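Local coordinates for probable transcriptional regulator, LysR family protein (Rhodococcus sp., PDB 2QL3) that probably binds DNA and regulates transcription as a LysR-family factor, this chain being its C-terminal, periplasmic-binding-protein-like domain, at residues 72-77 / 182-187; 13-18 / 59-64; 76-81 / 176-181; 5-10 / 196-201; 137-142 / 161-166. All coordinates share one frame; numbering follows the deposited sequence.

Contact 1: residues 72-77 / 182-187; sequences VPLMTR and VAVVVA. With PO4 (phosphate ion), chain R.
Leu74 and Met75 both turn their backbone N-H groups to Val184, forming a classic beta bulge in the antiparallel pairing of strands 69-84 and 182-189. The bond from Leu74 N to Val184 O is short, 2.7 Å, and nearly straight (170° at the hydrogen), whereas Met75 N reaches that oxygen only weakly, at 3.4 Å. Val184 N answers by donating to Met75 O at 2.9 Å. The extra residue throws Leu74 toward the partner strand, where its CD1 lies 3.9 Å from Val186 CG1 and the two side chains cross at about a right angle. Met75, modelled as selenomethionine, runs alongside Val184 instead, its bent chain setting SE 4.0 Å from Val184 CG2. Regular pairing resumes on each side, Val72 with Val186 and Arg77 with Val182, the register shifted by one residue. Beta-branched valines suit this strand by favouring extended backbone angles; strand 57-61 pairs along its other edge (backbone bonds Val185 with Val60, Ala183 with Asp62). At the non-hydrogen-bonded pair of Thr76 and Ala183 the CA atoms come to 4.1 Å, and alanine adds little bulk. Thr76 N points at O3 of a phosphate, probably from the crystallisation liquor, 2.4 Å away, too short to take literally.

Contact 2: residues 13-18 / 59-64; sequences PALGPT and IVYDLD
Leu15 reaches from the loop after strand 5-11 over Ile59, Val60 and Tyr61 of strand 57-61. This is the beta-alpha connection of a Rossmann-like subdomain, consistent with the periplasmic-binding-protein fold of the family. The leucine splits its two methyls between different targets. CD1 comes up to the phenol end of Tyr61, 3.7 Å from CZ, and the two side chains cross obliquely. CD2 turns instead to the strand backbone, 3.4 Å from Ile59 O and 3.6 Å from Val60 CA, with the branch methyl CG2 of Ile59 at 4.3 Å from CD2. Leucine suits this place because its branched end lets one residue cover both a ring and a stretch of backbone.

Tyr61 starts off to the side of the loop, and with CG anti to its carbonyl carbon (chi1 -52°) the long ring carries the hydroxyl back to it, where Ala14 CB lies 3.8 Å from Tyr61 OH. Alanine is small enough to leave room for that hydroxyl, which also has a weak hydrogen bond to the side chain of Gln156. The same glutamine bonds Thr18, so it spans the loop and the tyrosine. Pro17 and Thr18 pack against Thr140 and Tyr164 of the second subunit, so the loop also takes part in the dimer. Its shape is set locally: Gly16 N bonds Pro13 O, and Gly16 suits the spot since a CB would press on that oxygen. Thr18 OG1 closes the turn by donating to Ala14 O at 3.2 Å, in the carbonyl plane and on a lone pair.

Contact 3: residues 76-81 / 176-181; sequences TREPMV and EPKPAS. With PO4 (phosphate ion), chain R.
Glu78 folds its side chain over the 176-181 loop, meeting Lys178, Pro179 and Ser181, and it gives up more surface than any other residue here. These segments belong to the two chain connections that pass between the halves of the domain: strand 69-84 leads out, and the loop before strand 182-189 leads back. Two torsions far from staggered, chi1 -101° and chi2 -110°, place CG and then CD so that the carboxylate bends back over the loop. OE1 then lies 3.4 Å from Lys178 CD, and the two side chains cross at about a right angle. The ammonium nitrogen stays farther off, with Lys178 NZ at 4.0 Å from Glu78 OE1, beyond a salt bridge, though the opposite charges would still attract.

Ser181 contributes almost as much surface. Its CA makes a CA-H...O contact with Arg77 O, the Ser181 CA to Arg77 O distance being 3.5 Å. Pro79 completes the set. Its ring slides past that of Pro179 in the opposite direction, CG to Pro179 CB at 3.8 Å, and its CD presses on Ala180 O at 3.0 Å. Prolines suit this point, where the strand is interrupted and proline, lacking an N-H, fits outside the regular ladder; His117 and Ile174 cover Pro79 and Pro179 respectively.

No hydrogen bond joins the segments. Glu78 OE1 even faces Pro179 O at 2.7 Å, two acceptors together, an approach that would tend to favour the protonated acid, while the lysine nearby would partly offset this.

Contact 4: residues 5-10 / 196-201; sequences GPIAVG and RVARAF
Ile7, Val9 and Val197 with Phe201 make an apolar strand-to-helix contact, in which the C-terminal helix 196-205 lies across the first strand, 5-11, with their directions 56° apart. Ile7 and Val197 carry the largest, nearly equal shares. Both torsions of Ile7 are extended (chi1 178°), which sends CG1 away from the backbone N and lets CD1 reach the helix, 3.5 Å from Phe201 CB and 3.8 Å from Ala198 CA. An alanine suits that position because it lets the methyl come down onto the helix backbone. Ile7 and Phe201 cross at about a right angle.

Two residues along the strand, Val9 approaches Phe201 tip to tip. Its CG2 lies over one face of the ring, displaced toward the rim, in a CH-pi contact 4.3 Å from the ring centroid. Toward the strand start, Val197 spreads its methyls over the backbone, CG2 at 3.3 Å from Pro6 O and CG1 at 3.8 Å from Gly5 O. Gly5 suits its place, since its backbone angles would jam a CB against the preceding carbonyl.

Helix 20-30 shares this face of the sheet: its Phe27 touches Ile7 and stands edge-to-face with Phe201, while Leu20 packs on Val9. Val57 of the neighbouring strand touches Ile7, Val9 and Phe201 as well. Such branched aliphatics on a central parallel strand, buried under helices, are characteristic of the Rossmann-like alpha/beta subdomains from which the periplasmic-binding-protein fold is built.

Contact 5: residues 137-142 / 161-166; sequences NFETAR and DVTYEG
Val162 O is gripped by two nitrogens of Arg142, NH2 at 3.0 Å and NH1 at 3.2 Å, across the junction of helix 138-147 with the type I turn Thr163-Gly166. Both nitrogens come from the same face of the carbonyl, above its plane, while the oxygen stays close to the guanidinium plane. An arginine suits this place because one flat group can serve several acceptors: NH2 also makes a salt bridge to Glu139 OE2, one helical turn back, using the syn lone pair at 2.9 Å. This intrahelical pair steadies the guanidinium and leaves Glu139 OE1 for the loop, where Tyr164 N donates to it at 3.0 Å from the anti side. A water links Arg142 NH1 to Asp161 OD2, whose carboxylate also pairs with Arg157.

The site lies in the dimer interface: Glu139 OE2 bonds Tyr164 OH of the second subunit, and the reciprocal bond joins Tyr164 OH here to Glu139 there. Within the turn, Thr163 OG1 accepts from Glu165 N, an ST turn, and Asn137 occupies the helix N-cap position. Glu139 CG, anti to its backbone N (chi1 -173°), lies over the centre of the Tyr164 ring in a CH-pi contact, 3.6 Å from the centroid.

In the fold
Strand 5-11 opens contact 4, which closes only at helix 196-205 and therefore encloses every other contact. Contact 2 comes next, a shorter loop joining the turn after the first strand to strand 57-61; it closes before contacts 1 and 3 open. Those two leave from overlapping parts of strand 69-84. Contact 3 closes first, at 176-181, and contact 1 closes around it, at 182-187. Both enclose contact 5, a local closure in the second half of the domain. None cross. Contact 2 touches both 1 and 4 in the sheet, whereas contact 3 continues strand 69-84 out of it into the passage between halves. Contacts 2 and 5 both reach the second subunit.

Contact 1: residues 72-77 / 182-187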
# COMPACT_ATOMS: atom_id res chain seq x y z
N VAL A 72 18.69 14.70 -8.41
CA VAL A 72 19.96 14.01 -8.18
C VAL A 72 19.58 12.53 -7.97
O VAL A 72 18.75 12.22 -7.12
CB VAL A 72 20.70 14.57 -6.90
CG1 VAL A 72 21.79 13.60 -6.45
CG2 VAL A 72 21.39 15.91 -7.14
N PRO A 73 20.20 11.61 -8.74
CA PRO A 73 19.82 10.21 -8.63
C PRO A 73 20.24 9.54 -7.32
O PRO A 73 21.32 9.77 -6.81
CB PRO A 73 20.46 9.57 -9.85
CG PRO A 73 21.64 10.40 -10.16
CD PRO A 73 21.27 11.83 -9.73
N LEU A 74 19.34 8.75 -6.76
CA LEU A 74 19.60 8.10 -5.48
C LEU A 74 19.95 6.65 -5.77
O LEU A 74 20.83 6.04 -5.14
CB LEU A 74 18.33 8.20 -4.64
CG LEU A 74 18.06 9.32 -3.63
CD1 LEU A 74 18.81 10.55 -3.90
CD2 LEU A 74 16.59 9.61 -3.62
N MSE A 75 19.27 6.11 -6.77
CA MSE A 75 19.39 4.71 -7.16
C MSE A 75 18.66 4.55 -8.49
O MSE A 75 17.91 5.43 -8.89
CB MSE A 75 18.84 3.74 -6.10
CG MSE A 75 17.48 4.08 -5.41
SE MSE A 75 16.28 2.59 -5.64
CE MSE A 75 16.95 1.31 -4.29
N THR A 76 18.96 3.44 -9.18
CA THR A 76 18.36 3.12 -10.45
C THR A 76 17.86 1.67 -10.35
O THR A 76 18.49 0.84 -9.72
CB THR A 76 19.38 3.20 -11.57
OG1 THR A 76 19.84 4.54 -11.69
CG2 THR A 76 18.72 2.87 -12.87
N ARG A 77 16.75 1.37 -10.99
CA ARG A 77 16.28 -0.03 -10.97
C ARG A 77 15.65 -0.37 -12.27
O ARG A 77 14.95 0.42 -12.87
CB ARG A 77 15.24 -0.27 -9.87
CG ARG A 77 15.67 0.20 -8.48
CD ARG A 77 16.02 -0.98 -7.62
NE ARG A 77 15.00 -1.14 -6.59
CZ ARG A 77 14.74 -2.29 -5.93
NH1 ARG A 77 15.45 -3.40 -6.19
NH2 ARG A 77 13.78 -2.30 -5.00
N VAL A 182 15.04 2.80 -14.43
CA VAL A 182 14.38 3.98 -13.95
C VAL A 182 15.10 4.43 -12.71
O VAL A 182 15.30 3.65 -11.78
CB VAL A 182 12.87 3.70 -13.64
CG1 VAL A 182 12.17 4.96 -13.04
CG2 VAL A 182 12.16 3.21 -14.88
N ALA A 183 15.50 5.70 -12.73
CA ALA A 183 16.10 6.35 -11.60
C ALA A 183 15.04 6.82 -10.62
O ALA A 183 13.98 7.35 -11.01
CB ALA A 183 16.95 7.52 -12.06
N VAL A 184 15.34 6.59 -9.35
CA VAL A 184 14.73 7.26 -8.25
C VAL A 184 15.65 8.46 -7.93
O VAL A 184 16.88 8.32 -7.72
CB VAL A 184 14.59 6.32 -7.09
CG1 VAL A 184 13.88 7.00 -5.87
CG2 VAL A 184 13.80 5.07 -7.53
N VAL A 185 15.03 9.65 -7.90
CA VAL A 185 15.73 10.90 -7.64
C VAL A 185 15.22 11.64 -6.37
O VAL A 185 14.08 11.45 -5.96
CB VAL A 185 15.63 11.83 -8.86
CG1 VAL A 185 16.28 11.14 -10.12
CG2 VAL A 185 14.14 12.25 -9.16
N VAL A 186 16.09 12.43 -5.75
CA VAL A 186 15.66 13.60 -4.93
C VAL A 186 15.46 14.83 -5.84
O VAL A 186 16.30 15.12 -6.70
CB VAL A 186 16.60 13.90 -3.72
CG1 VAL A 186 18.05 14.35 -4.17
CG2 VAL A 186 15.95 14.97 -2.77
N ALA A 187 14.33 15.51 -5.72
CA ALA A 187 14.03 16.62 -6.63
C ALA A 187 13.60 17.88 -5.91
O ALA A 187 13.10 17.83 -4.79
CB ALA A 187 12.94 16.17 -7.68
P PO4 R . 22.24 2.22 -8.00
O1 PO4 R . 23.22 1.85 -9.09
O2 PO4 R . 22.55 3.62 -7.49
O3 PO4 R . 20.87 2.15 -8.61
O4 PO4 R . 22.27 1.26 -6.82

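Contact 2: residues 13-18 / 59-64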
# COMPACT_ATOMS: atom_id res chain seq x y z
N PRO A 13 3.53 7.23 -3.25
CA PRO A 13 3.25 6.20 -2.22
C PRO A 13 4.09 4.91 -2.25
O PRO A 13 4.46 4.44 -1.20
CB PRO A 13 1.72 5.93 -2.36
CG PRO A 13 1.19 7.29 -2.92
CD PRO A 13 2.29 7.70 -3.91
N ALA A 14 4.39 4.37 -3.44
CA ALA A 14 5.23 3.18 -3.61
C ALA A 14 6.67 3.36 -3.14
O ALA A 14 7.41 2.40 -2.95
CB ALA A 14 5.20 2.77 -5.07
N LEU A 15 7.08 4.60 -2.98
CA LEU A 15 8.41 4.93 -2.50
C LEU A 15 8.40 5.08 -0.97
O LEU A 15 9.45 5.01 -0.33
CB LEU A 15 8.84 6.25 -3.15
CG LEU A 15 9.78 6.22 -4.36
CD1 LEU A 15 9.89 4.96 -5.05
CD2 LEU A 15 9.56 7.38 -5.34
N GLY A 16 7.21 5.34 -0.40
CA GLY A 16 7.07 5.48 1.04
C GLY A 16 7.63 4.37 1.91
O GLY A 16 8.32 4.67 2.87
N PRO A 17 7.32 3.07 1.63
CA PRO A 17 7.89 1.95 2.48
C PRO A 17 9.26 1.38 2.07
O PRO A 17 9.86 0.63 2.80
CB PRO A 17 6.85 0.85 2.37
CG PRO A 17 5.99 1.19 1.17
CD PRO A 17 6.34 2.56 0.64
N THR A 18 9.76 1.78 0.90
CA THR A 18 10.93 1.12 0.34
C THR A 18 12.15 2.00 0.52
O THR A 18 13.20 1.52 0.99
CB THR A 18 10.74 0.79 -1.14
OG1 THR A 18 10.33 1.97 -1.83
CG2 THR A 18 9.62 -0.20 -1.32
N ILE A 59 10.92 12.88 -3.26
CA ILE A 59 11.59 11.67 -3.66
C ILE A 59 10.68 11.01 -4.68
O ILE A 59 9.55 10.64 -4.37
CB ILE A 59 11.79 10.70 -2.50
CG1 ILE A 59 12.54 11.39 -1.33
CG2 ILE A 59 12.49 9.42 -2.97
CD1 ILE A 59 13.87 11.96 -1.67
N VAL A 60 11.15 10.90 -5.93
CA VAL A 60 10.28 10.47 -7.03
C VAL A 60 11.00 9.59 -8.03
O VAL A 60 12.22 9.59 -8.11
CB VAL A 60 9.64 11.68 -7.81
CG1 VAL A 60 8.64 12.36 -6.98
CG2 VAL A 60 10.70 12.67 -8.29
N TYR A 61 10.24 8.84 -8.84
CA TYR A 61 10.84 8.29 -10.03
C TYR A 61 11.08 9.39 -11.05
O TYR A 61 10.23 10.25 -11.25
CB TYR A 61 9.97 7.21 -10.69
CG TYR A 61 9.48 6.08 -9.82
CD1 TYR A 61 10.35 5.10 -9.35
CD2 TYR A 61 8.12 5.95 -9.55
CE1 TYR A 61 9.87 4.01 -8.62
CE2 TYR A 61 7.64 4.88 -8.77
CZ TYR A 61 8.53 3.91 -8.32
OH TYR A 61 8.08 2.83 -7.57
N ASP A 62 12.21 9.34 -11.74
CA ASP A 62 12.48 10.31 -12.80
C ASP A 62 11.80 9.80 -14.06
O ASP A 62 12.46 9.22 -14.95
CB ASP A 62 13.99 10.44 -12.99
CG ASP A 62 14.41 11.51 -13.99
OD1 ASP A 62 13.61 12.39 -14.43
OD2 ASP A 62 15.58 11.45 -14.35
N LEU A 63 10.47 9.95 -14.07
CA LEU A 63 9.57 9.71 -15.21
C LEU A 63 8.57 10.87 -15.31
O LEU A 63 7.90 11.23 -14.32
CB LEU A 63 8.78 8.38 -15.05
CG LEU A 63 9.58 7.08 -14.95
CD1 LEU A 63 8.74 5.93 -14.54
CD2 LEU A 63 10.28 6.78 -16.28
N ASP A 64 8.52 11.49 -16.49
CA ASP A 64 7.52 12.55 -16.78
C ASP A 64 7.61 13.78 -15.82
O ASP A 64 6.59 14.36 -15.45
CB ASP A 64 6.07 11.96 -16.76
CG ASP A 64 5.88 10.66 -17.64
OD1 ASP A 64 6.40 10.61 -18.75
OD2 ASP A 64 5.13 9.70 -17.23

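Contact 3: residues 76-81 / 176-181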
# COMPACT_ATOMS: atom_id res chain seq x y z
N THR A 76 18.96 3.44 -9.18
CA THR A 76 18.36 3.12 -10.45
C THR A 76 17.86 1.67 -10.35
O THR A 76 18.49 0.84 -9.72
CB THR A 76 19.38 3.20 -11.57
OG1 THR A 76 19.84 4.54 -11.69
CG2 THR A 76 18.72 2.87 -12.87
N ARG A 77 16.75 1.37 -10.99
CA ARG A 77 16.28 -0.03 -10.97
C ARG A 77 15.65 -0.37 -12.27
O ARG A 77 14.95 0.42 -12.87
CB ARG A 77 15.24 -0.27 -9.87
CG ARG A 77 15.67 0.20 -8.48
CD ARG A 77 16.02 -0.98 -7.62
NE ARG A 77 15.00 -1.14 -6.59
CZ ARG A 77 14.74 -2.29 -5.93
NH1 ARG A 77 15.45 -3.40 -6.19
NH2 ARG A 77 13.78 -2.30 -5.00
N GLU A 78 15.91 -1.59 -12.66
CA GLU A 78 15.32 -2.23 -13.82
C GLU A 78 13.88 -2.68 -13.51
O GLU A 78 13.66 -3.32 -12.51
CB GLU A 78 16.16 -3.47 -14.06
CG GLU A 78 17.19 -3.40 -15.14
CD GLU A 78 16.76 -4.29 -16.31
OE1 GLU A 78 16.57 -3.70 -17.41
OE2 GLU A 78 16.62 -5.55 -16.14
N PRO A 79 12.90 -2.37 -14.38
CA PRO A 79 11.60 -3.08 -14.21
C PRO A 79 11.80 -4.60 -14.25
O PRO A 79 12.67 -5.08 -15.02
CB PRO A 79 10.77 -2.68 -15.44
CG PRO A 79 11.50 -1.47 -16.02
CD PRO A 79 12.90 -1.40 -15.49
N MSE A 80 11.02 -5.31 -13.42
CA MSE A 80 11.01 -6.78 -13.33
C MSE A 80 9.59 -7.38 -13.41
O MSE A 80 8.59 -6.74 -13.08
CB MSE A 80 11.70 -7.27 -12.06
CG MSE A 80 10.93 -7.01 -10.76
SE MSE A 80 12.13 -6.61 -9.22
CE MSE A 80 12.45 -4.68 -9.42
N VAL A 81 9.53 -8.59 -13.93
CA VAL A 81 8.30 -9.36 -13.91
C VAL A 81 8.16 -10.06 -12.56
O VAL A 81 9.17 -10.48 -11.99
CB VAL A 81 8.25 -10.38 -15.14
CG1 VAL A 81 7.24 -11.46 -14.90
CG2 VAL A 81 7.83 -9.60 -16.37
N GLU A 176 15.20 -9.12 -24.07
CA GLU A 176 14.80 -8.99 -25.49
C GLU A 176 13.48 -8.31 -25.79
O GLU A 176 12.53 -8.99 -26.19
CB GLU A 176 14.92 -10.30 -26.27
CG GLU A 176 14.70 -11.54 -25.50
CD GLU A 176 15.73 -12.59 -25.86
OE1 GLU A 176 15.79 -12.98 -27.05
OE2 GLU A 176 16.47 -13.02 -24.93
N PRO A 177 13.45 -6.96 -25.67
CA PRO A 177 14.61 -6.19 -25.18
C PRO A 177 14.62 -6.05 -23.67
O PRO A 177 13.59 -6.23 -23.01
CB PRO A 177 14.39 -4.79 -25.81
CG PRO A 177 12.86 -4.63 -25.76
CD PRO A 177 12.32 -6.06 -26.05
N LYS A 178 15.79 -5.74 -23.13
CA LYS A 178 15.94 -5.39 -21.74
C LYS A 178 15.24 -4.02 -21.57
O LYS A 178 15.49 -3.11 -22.34
CB LYS A 178 17.45 -5.27 -21.43
CG LYS A 178 17.83 -5.64 -20.03
CD LYS A 178 18.98 -4.86 -19.48
CE LYS A 178 19.55 -5.66 -18.33
NZ LYS A 178 20.45 -4.86 -17.46
N PRO A 179 14.30 -3.89 -20.61
CA PRO A 179 13.69 -2.59 -20.34
C PRO A 179 14.62 -1.52 -19.75
O PRO A 179 15.62 -1.82 -19.11
CB PRO A 179 12.57 -2.92 -19.37
CG PRO A 179 13.07 -4.16 -18.68
CD PRO A 179 13.68 -4.94 -19.78
N ALA A 180 14.30 -0.27 -20.06
CA ALA A 180 15.04 0.91 -19.62
C ALA A 180 15.04 0.93 -18.08
O ALA A 180 14.00 0.60 -17.47
CB ALA A 180 14.35 2.20 -20.20
N SER A 181 16.18 1.20 -17.46
CA SER A 181 16.22 1.41 -16.01
C SER A 181 15.55 2.73 -15.65
O SER A 181 15.53 3.67 -16.46
CB SER A 181 17.66 1.41 -15.48
OG SER A 181 18.21 0.14 -15.78
P PO4 R . 22.24 2.22 -8.00
O1 PO4 R . 23.22 1.85 -9.09
O2 PO4 R . 22.55 3.62 -7.49
O3 PO4 R . 20.87 2.15 -8.61
O4 PO4 R . 22.27 1.26 -6.82

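Contact 4: residues 5-10 / 196-201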
# COMPACT_ATOMS: atom_id res chain seq x y z
N GLY A 5 15.26 22.99 12.29
CA GLY A 5 14.08 23.57 11.68
C GLY A 5 13.34 22.58 10.77
O GLY A 5 13.84 21.46 10.51
N PRO A 6 12.16 23.00 10.28
CA PRO A 6 11.23 22.09 9.53
C PRO A 6 11.68 21.88 8.12
O PRO A 6 12.16 22.82 7.50
CB PRO A 6 9.92 22.87 9.53
CG PRO A 6 10.38 24.35 9.59
CD PRO A 6 11.61 24.35 10.43
N ILE A 7 11.50 20.66 7.58
CA ILE A 7 11.61 20.42 6.12
C ILE A 7 10.40 19.61 5.71
O ILE A 7 10.03 18.69 6.41
CB ILE A 7 12.96 19.71 5.66
CG1 ILE A 7 12.94 19.46 4.16
CG2 ILE A 7 13.24 18.37 6.42
CD1 ILE A 7 14.10 18.60 3.63
N ALA A 8 9.78 19.98 4.61
CA ALA A 8 8.68 19.17 4.01
C ALA A 8 9.19 18.29 2.86
O ALA A 8 9.71 18.78 1.86
CB ALA A 8 7.47 20.02 3.59
N VAL A 9 9.09 16.99 3.09
CA VAL A 9 9.52 15.95 2.14
C VAL A 9 8.32 15.19 1.57
O VAL A 9 7.50 14.58 2.30
CB VAL A 9 10.48 14.93 2.80
CG1 VAL A 9 10.98 13.90 1.73
CG2 VAL A 9 11.67 15.63 3.50
N GLY A 10 8.18 15.23 0.26
CA GLY A 10 7.08 14.47 -0.34
C GLY A 10 7.63 13.26 -1.04
O GLY A 10 8.86 13.18 -1.32
N ARG A 196 18.42 25.96 4.55
CA ARG A 196 19.61 25.32 5.03
C ARG A 196 19.32 23.86 5.32
O ARG A 196 20.16 22.99 5.02
CB ARG A 196 20.13 26.00 6.28
CG ARG A 196 20.28 27.47 6.14
CD ARG A 196 21.40 28.06 6.92
NE ARG A 196 22.67 27.74 6.34
CZ ARG A 196 23.57 28.59 5.84
NH1 ARG A 196 23.40 29.90 5.80
NH2 ARG A 196 24.67 28.08 5.34
N VAL A 197 18.14 23.59 5.86
CA VAL A 197 17.76 22.22 6.22
C VAL A 197 17.46 21.38 4.97
O VAL A 197 17.79 20.21 4.95
CB VAL A 197 16.53 22.12 7.20
CG1 VAL A 197 16.87 22.64 8.55
CG2 VAL A 197 15.37 22.94 6.68
N ALA A 198 16.88 21.99 3.94
CA ALA A 198 16.58 21.35 2.65
C ALA A 198 17.89 20.96 1.97
O ALA A 198 18.07 19.84 1.51
CB ALA A 198 15.75 22.29 1.74
N ARG A 199 18.81 21.91 1.91
CA ARG A 199 20.14 21.69 1.37
C ARG A 199 20.87 20.58 2.16
O ARG A 199 21.48 19.67 1.57
CB ARG A 199 20.90 23.00 1.41
CG ARG A 199 21.62 23.22 0.18
CD ARG A 199 21.67 24.68 -0.10
NE ARG A 199 23.02 25.17 0.09
CZ ARG A 199 23.97 25.22 -0.85
NH1 ARG A 199 23.72 24.79 -2.09
NH2 ARG A 199 25.17 25.71 -0.55
N ALA A 200 20.79 20.63 3.49
CA ALA A 200 21.41 19.57 4.31
C ALA A 200 20.82 18.21 3.97
O ALA A 200 21.56 17.21 3.90
CB ALA A 200 21.32 19.85 5.84
N PHE A 201 19.49 18.20 3.72
CA PHE A 201 18.79 16.96 3.35
C PHE A 201 19.29 16.35 2.01
O PHE A 201 19.63 15.16 1.94
CB PHE A 201 17.27 17.14 3.33
CG PHE A 201 16.53 15.90 3.04
CD1 PHE A 201 16.14 15.08 4.08
CD2 PHE A 201 16.16 15.54 1.73
CE1 PHE A 201 15.41 13.92 3.87
CE2 PHE A 201 15.44 14.35 1.51
CZ PHE A 201 15.09 13.53 2.61

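Contact 5: residues 137-142 / 161-166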
# COMPACT_ATOMS: atom_id res chain seq x y z
N ASN A 137 -2.44 0.12 -5.39
CA ASN A 137 -1.77 -0.34 -4.17
C ASN A 137 -0.68 -1.36 -4.48
O ASN A 137 -0.95 -2.39 -5.02
CB ASN A 137 -2.78 -0.94 -3.22
CG ASN A 137 -2.18 -1.17 -1.82
OD1 ASN A 137 -1.17 -0.56 -1.45
ND2 ASN A 137 -2.81 -2.04 -1.05
N PHE A 138 0.56 -1.06 -4.15
CA PHE A 138 1.70 -1.92 -4.51
C PHE A 138 1.54 -3.31 -3.96
O PHE A 138 1.79 -4.28 -4.65
CB PHE A 138 2.99 -1.27 -4.01
CG PHE A 138 4.24 -1.79 -4.57
CD1 PHE A 138 4.86 -1.15 -5.64
CD2 PHE A 138 4.92 -2.82 -3.94
CE1 PHE A 138 6.11 -1.59 -6.16
CE2 PHE A 138 6.15 -3.26 -4.45
CZ PHE A 138 6.73 -2.66 -5.56
N GLU A 139 1.17 -3.41 -2.69
CA GLU A 139 1.04 -4.73 -2.07
C GLU A 139 -0.16 -5.49 -2.61
O GLU A 139 -0.12 -6.71 -2.67
CB GLU A 139 0.92 -4.64 -0.56
CG GLU A 139 0.94 -6.02 0.13
CD GLU A 139 2.21 -6.86 -0.18
OE1 GLU A 139 2.18 -8.08 0.05
OE2 GLU A 139 3.24 -6.30 -0.66
N THR A 140 -1.22 -4.78 -3.00
CA THR A 140 -2.30 -5.47 -3.63
C THR A 140 -1.83 -6.15 -4.93
O THR A 140 -2.22 -7.30 -5.21
CB THR A 140 -3.51 -4.56 -3.87
OG1 THR A 140 -3.98 -4.05 -2.60
CG2 THR A 140 -4.64 -5.33 -4.59
N ALA A 141 -0.96 -5.48 -5.69
CA ALA A 141 -0.45 -6.07 -6.91
C ALA A 141 0.35 -7.32 -6.58
O ALA A 141 0.15 -8.33 -7.20
CB ALA A 141 0.41 -5.08 -7.69
N ARG A 142 1.27 -7.23 -5.63
CA ARG A 142 2.11 -8.39 -5.22
C ARG A 142 1.27 -9.49 -4.65
O ARG A 142 1.47 -10.67 -5.02
CB ARG A 142 3.15 -8.00 -4.15
CG ARG A 142 4.20 -7.05 -4.61
CD ARG A 142 5.16 -6.67 -3.46
NE ARG A 142 6.11 -7.76 -3.19
CZ ARG A 142 6.19 -8.45 -2.06
NH1 ARG A 142 7.13 -9.39 -1.93
NH2 ARG A 142 5.36 -8.22 -1.06
N ASP A 161 10.58 -11.91 -0.42
CA ASP A 161 9.64 -12.22 -1.53
C ASP A 161 8.33 -12.89 -1.06
O ASP A 161 7.95 -13.98 -1.53
CB ASP A 161 10.30 -13.15 -2.58
CG ASP A 161 11.37 -12.44 -3.45
OD1 ASP A 161 12.10 -13.21 -4.13
OD2 ASP A 161 11.46 -11.18 -3.52
N VAL A 162 7.64 -12.24 -0.11
CA VAL A 162 6.46 -12.81 0.54
C VAL A 162 5.41 -11.71 0.60
O VAL A 162 5.76 -10.54 0.74
CB VAL A 162 6.78 -13.42 1.96
CG1 VAL A 162 5.56 -13.97 2.60
CG2 VAL A 162 7.77 -14.62 1.79
N THR A 163 4.15 -12.09 0.41
CA THR A 163 3.07 -11.15 0.37
C THR A 163 2.42 -11.13 1.73
O THR A 163 2.81 -11.93 2.62
CB THR A 163 2.01 -11.53 -0.70
OG1 THR A 163 1.25 -12.65 -0.23
CG2 THR A 163 2.64 -11.87 -2.11
N TYR A 164 1.41 -10.28 1.91
CA TYR A 164 0.69 -10.23 3.20
C TYR A 164 -0.05 -11.52 3.56
O TYR A 164 -0.29 -11.76 4.73
CB TYR A 164 -0.34 -9.08 3.22
CG TYR A 164 0.20 -7.64 3.44
CD1 TYR A 164 -0.69 -6.56 3.46
CD2 TYR A 164 1.57 -7.38 3.62
CE1 TYR A 164 -0.24 -5.26 3.71
CE2 TYR A 164 2.04 -6.09 3.85
CZ TYR A 164 1.13 -5.03 3.90
OH TYR A 164 1.58 -3.77 4.13
N GLU A 165 -0.45 -12.33 2.58
CA GLU A 165 -1.06 -13.61 2.87
C GLU A 165 -0.02 -14.71 3.19
O GLU A 165 -0.41 -15.83 3.51
CB GLU A 165 -1.90 -14.10 1.72
CG GLU A 165 -2.90 -13.13 1.22
CD GLU A 165 -3.78 -13.73 0.13
OE1 GLU A 165 -3.23 -14.18 -0.90
OE2 GLU A 165 -5.02 -13.75 0.34
N GLY A 166 1.27 -14.38 3.15
CA GLY A 166 2.33 -15.35 3.39
C GLY A 166 2.64 -16.21 2.18
O GLY A 166 3.13 -17.34 2.34
O HOH W 1 9.85 -9.09 -3.07